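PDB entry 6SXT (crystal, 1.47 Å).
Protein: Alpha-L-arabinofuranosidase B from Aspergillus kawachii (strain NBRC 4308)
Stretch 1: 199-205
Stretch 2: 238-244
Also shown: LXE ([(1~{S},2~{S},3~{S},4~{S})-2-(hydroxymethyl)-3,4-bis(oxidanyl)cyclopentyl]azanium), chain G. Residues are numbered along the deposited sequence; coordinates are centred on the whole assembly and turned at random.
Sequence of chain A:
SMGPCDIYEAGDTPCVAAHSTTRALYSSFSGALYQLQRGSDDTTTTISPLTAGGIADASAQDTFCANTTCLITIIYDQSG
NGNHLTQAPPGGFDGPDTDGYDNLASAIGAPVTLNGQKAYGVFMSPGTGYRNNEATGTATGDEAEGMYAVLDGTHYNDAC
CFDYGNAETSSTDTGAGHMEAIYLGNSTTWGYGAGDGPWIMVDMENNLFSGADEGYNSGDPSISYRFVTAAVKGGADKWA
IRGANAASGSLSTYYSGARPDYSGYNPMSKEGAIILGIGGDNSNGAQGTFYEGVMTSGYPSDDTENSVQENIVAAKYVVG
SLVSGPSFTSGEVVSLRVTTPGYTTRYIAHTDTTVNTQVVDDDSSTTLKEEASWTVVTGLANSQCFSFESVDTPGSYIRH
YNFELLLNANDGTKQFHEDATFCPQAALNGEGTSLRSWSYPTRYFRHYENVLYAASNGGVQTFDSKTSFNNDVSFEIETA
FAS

Stretch 1, residues 199-205: WIMVDME
Stretch 2 238-244: KWAIRGA

Residues 199-203 and 238-244 form two strands that run roughly antiparallel, with 154° between their N-to-C directions and a closest axial approach of 7.8 Å. Met201 lies across from Ile241, their CA atoms 7.2 Å apart. At this spacing no hydrogen bond joins the stretches; side chains fill the gap, and the contact, which buries 293 Å² in total, is essentially apolar.

Ile200 and Ile241 cover the most surface, 62 and 61 Å². Both backbones are extended (phi/psi -83/124° and -120/128°), both CA-to-CB bonds point toward the opposing stretch, and both side chains adopt the mt rotamer (chi1 -59° and -60°, chi2 164° and 169°). Their branches meet with Ile200 CG2 3.8 Å from Ile241 CG2. The CD1 atom of Ile241 comes within 4.1 Å of Met201 CA, while Ile200 CD1 reaches to 4.1 Å from Gly243 CA. Glycine suits that position: an ideal CB there would point toward the first stretch and lie only 3.3 Å from Ile200 CD1, a tight fit.

Alternation along the extended backbones carries the packing onward. The CA-to-CB bond of Val202 (-118/124°, chi1 177°, t) points toward the second stretch, and its CG2 serves two neighbours, lying 3.7 Å from Ile241 CG1 and 3.5 Å from Trp239 CZ3. The compact, branched valine thus links the isoleucine pair to the indole. Met201 and Arg242 direct their CA-to-CB bonds away and contribute little surface.

Trp239, covering 51 Å², anchors the other end. Its backbone is strongly extended (-161/168°), and chi1 of 63° (p) with chi2 of -70° brings the indole against Val202 and Met204. Met204 follows the first strand in a loop conformation (-114/13°); its mtt side chain (-64°, -167°, -162°) lays the methyl over one ring face. Met204 CE is 3.4 Å from Trp239 CD2 and 3.5 Å from the centroid of the six-membered ring, 16° off the normal, a CH-pi contact. The long, unbranched methionine is well suited to reach this flat surface.

Asp203 and Glu205 take no part in the packing and instead bind LXE. Asp203 (chi1 -168°, t) accepts hydrogen bonds from LXE O5' at OD1 (2.7 Å) and from LXE O3' at OD2 (2.6 Å); its OD1 also accepts one from Glu205 N at 3.0 Å. Glu205 (77/131°, chi1 -173°, chi2 60°) is covalently attached, with OE2 1.4 Å from LXE C1', while its OE1 accepts a hydrogen bond from LXE O2' at 2.7 Å.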

# COMPACT_ATOMS: atom_id res chain seq x y z
N TRP A 199 5.99 -3.60 -14.35
CA TRP A 199 7.42 -3.49 -14.64
C TRP A 199 8.05 -2.66 -13.53
O TRP A 199 7.44 -1.68 -13.08
CB TRP A 199 7.71 -2.83 -15.98
CG TRP A 199 7.00 -3.53 -17.11
CD1 TRP A 199 7.40 -4.68 -17.70
CD2 TRP A 199 5.79 -3.12 -17.74
NE1 TRP A 199 6.47 -5.04 -18.65
CE2 TRP A 199 5.49 -4.10 -18.72
CE3 TRP A 199 4.91 -2.05 -17.59
CZ2 TRP A 199 4.34 -4.01 -19.50
CZ3 TRP A 199 3.78 -1.96 -18.37
CH2 TRP A 199 3.49 -2.96 -19.30
N ILE A 200 9.29 -3.00 -13.21
CA ILE A 200 10.18 -2.08 -12.47
C ILE A 200 10.76 -1.14 -13.49
O ILE A 200 11.37 -1.60 -14.47
CB ILE A 200 11.31 -2.80 -11.74
CG1 ILE A 200 10.75 -3.82 -10.74
CG2 ILE A 200 12.21 -1.78 -11.11
CD1 ILE A 200 11.79 -4.81 -10.28
N MET A 201 10.57 0.15 -13.27
CA MET A 201 11.20 1.15 -14.16
C MET A 201 11.87 2.20 -13.27
O MET A 201 11.76 2.13 -12.03
CB MET A 201 10.16 1.78 -15.07
CG MET A 201 9.53 0.73 -15.95
SD MET A 201 8.50 1.41 -17.32
CE MET A 201 6.96 1.54 -16.47
N VAL A 202 12.52 3.15 -13.90
CA VAL A 202 13.17 4.25 -13.15
C VAL A 202 12.50 5.55 -13.59
O VAL A 202 12.52 5.86 -14.78
CB VAL A 202 14.68 4.30 -13.31
CG1 VAL A 202 15.29 5.48 -12.60
CG2 VAL A 202 15.28 2.99 -12.81
N ASP A 203 11.99 6.25 -12.61
CA ASP A 203 11.37 7.58 -12.83
C ASP A 203 12.51 8.58 -12.78
O ASP A 203 13.12 8.80 -11.72
CB ASP A 203 10.28 7.85 -11.81
CG ASP A 203 9.41 9.05 -12.11
OD1 ASP A 203 9.81 9.80 -13.06
OD2 ASP A 203 8.31 9.13 -11.45
N MET A 204 12.77 9.23 -13.94
CA MET A 204 13.81 10.27 -14.04
C MET A 204 13.16 11.64 -14.31
O MET A 204 13.92 12.57 -14.58
CB MET A 204 14.81 9.92 -15.13
CG MET A 204 15.59 8.66 -14.83
SD MET A 204 17.02 8.46 -15.95
CE MET A 204 17.34 6.70 -15.72
N GLU A 205 11.85 11.71 -14.15
CA GLU A 205 10.97 12.88 -14.39
C GLU A 205 10.73 13.05 -15.91
O GLU A 205 11.70 13.04 -16.70
CB GLU A 205 11.52 14.15 -13.74
CG GLU A 205 10.58 15.35 -13.80
CD GLU A 205 9.23 15.18 -13.14
OE1 GLU A 205 8.93 15.79 -12.13
OE2 GLU A 205 8.31 14.28 -13.67
N LYS A 238 25.62 6.48 -16.03
CA LYS A 238 25.38 5.03 -15.92
C LYS A 238 24.19 4.83 -14.97
O LYS A 238 24.03 5.62 -14.01
CB LYS A 238 26.56 4.19 -15.42
CG LYS A 238 27.19 4.57 -14.09
CD LYS A 238 28.48 3.77 -13.78
CE LYS A 238 29.00 4.03 -12.38
NZ LYS A 238 30.32 3.38 -12.15
N TRP A 239 23.39 3.79 -15.20
CA TRP A 239 22.32 3.44 -14.24
C TRP A 239 21.91 2.00 -14.50
O TRP A 239 22.30 1.41 -15.54
CB TRP A 239 21.13 4.38 -14.36
CG TRP A 239 20.45 4.33 -15.67
CD1 TRP A 239 20.97 4.79 -16.86
CD2 TRP A 239 19.17 3.79 -15.98
NE1 TRP A 239 20.07 4.63 -17.84
CE2 TRP A 239 18.95 3.96 -17.36
CE3 TRP A 239 18.16 3.15 -15.23
CZ2 TRP A 239 17.80 3.51 -17.99
CZ3 TRP A 239 17.03 2.72 -15.86
CH2 TRP A 239 16.84 2.88 -17.23
N ALA A 240 21.14 1.43 -13.58
CA ALA A 240 20.77 0.02 -13.72
C ALA A 240 19.44 -0.28 -13.03
O ALA A 240 19.08 0.41 -12.05
CB ALA A 240 21.82 -0.86 -13.14
N ILE A 241 18.76 -1.28 -13.54
CA ILE A 241 17.56 -1.90 -12.94
C ILE A 241 17.92 -3.35 -12.71
O ILE A 241 18.24 -4.03 -13.67
CB ILE A 241 16.33 -1.84 -13.85
CG1 ILE A 241 15.94 -0.40 -14.18
CG2 ILE A 241 15.19 -2.65 -13.26
CD1 ILE A 241 14.91 -0.30 -15.26
N ARG A 242 17.71 -3.81 -11.48
CA ARG A 242 17.84 -5.24 -11.16
C ARG A 242 16.60 -5.67 -10.38
O ARG A 242 16.05 -4.85 -9.64
CB ARG A 242 19.11 -5.46 -10.35
CG ARG A 242 20.36 -4.97 -11.04
CD ARG A 242 21.64 -5.26 -10.28
NE ARG A 242 22.00 -6.68 -10.35
CZ ARG A 242 22.70 -7.33 -9.44
NH1 ARG A 242 23.11 -6.76 -8.32
NH2 ARG A 242 22.97 -8.60 -9.65
N GLY A 243 16.20 -6.91 -10.55
CA GLY A 243 14.98 -7.41 -9.91
C GLY A 243 15.20 -8.83 -9.46
O GLY A 243 15.93 -9.60 -10.07
N ALA A 244 14.49 -9.20 -8.43
CA ALA A 244 14.51 -10.58 -7.86
C ALA A 244 13.17 -10.88 -7.25
O ALA A 244 12.41 -9.96 -6.89
CB ALA A 244 15.55 -10.73 -6.79
C1' LXE G . 6.99 14.23 -13.20
C2' LXE G . 6.70 13.48 -11.90
O2' LXE G . 7.42 13.97 -10.84
C3' LXE G . 7.08 12.12 -12.29
O3' LXE G . 6.65 11.17 -11.23
C4' LXE G . 6.26 11.93 -13.55
C5' LXE G . 6.82 10.87 -14.48
O5' LXE G . 8.18 11.05 -14.82
C6' LXE G . 6.26 13.37 -14.19
N1' LXE G . 4.82 13.75 -14.32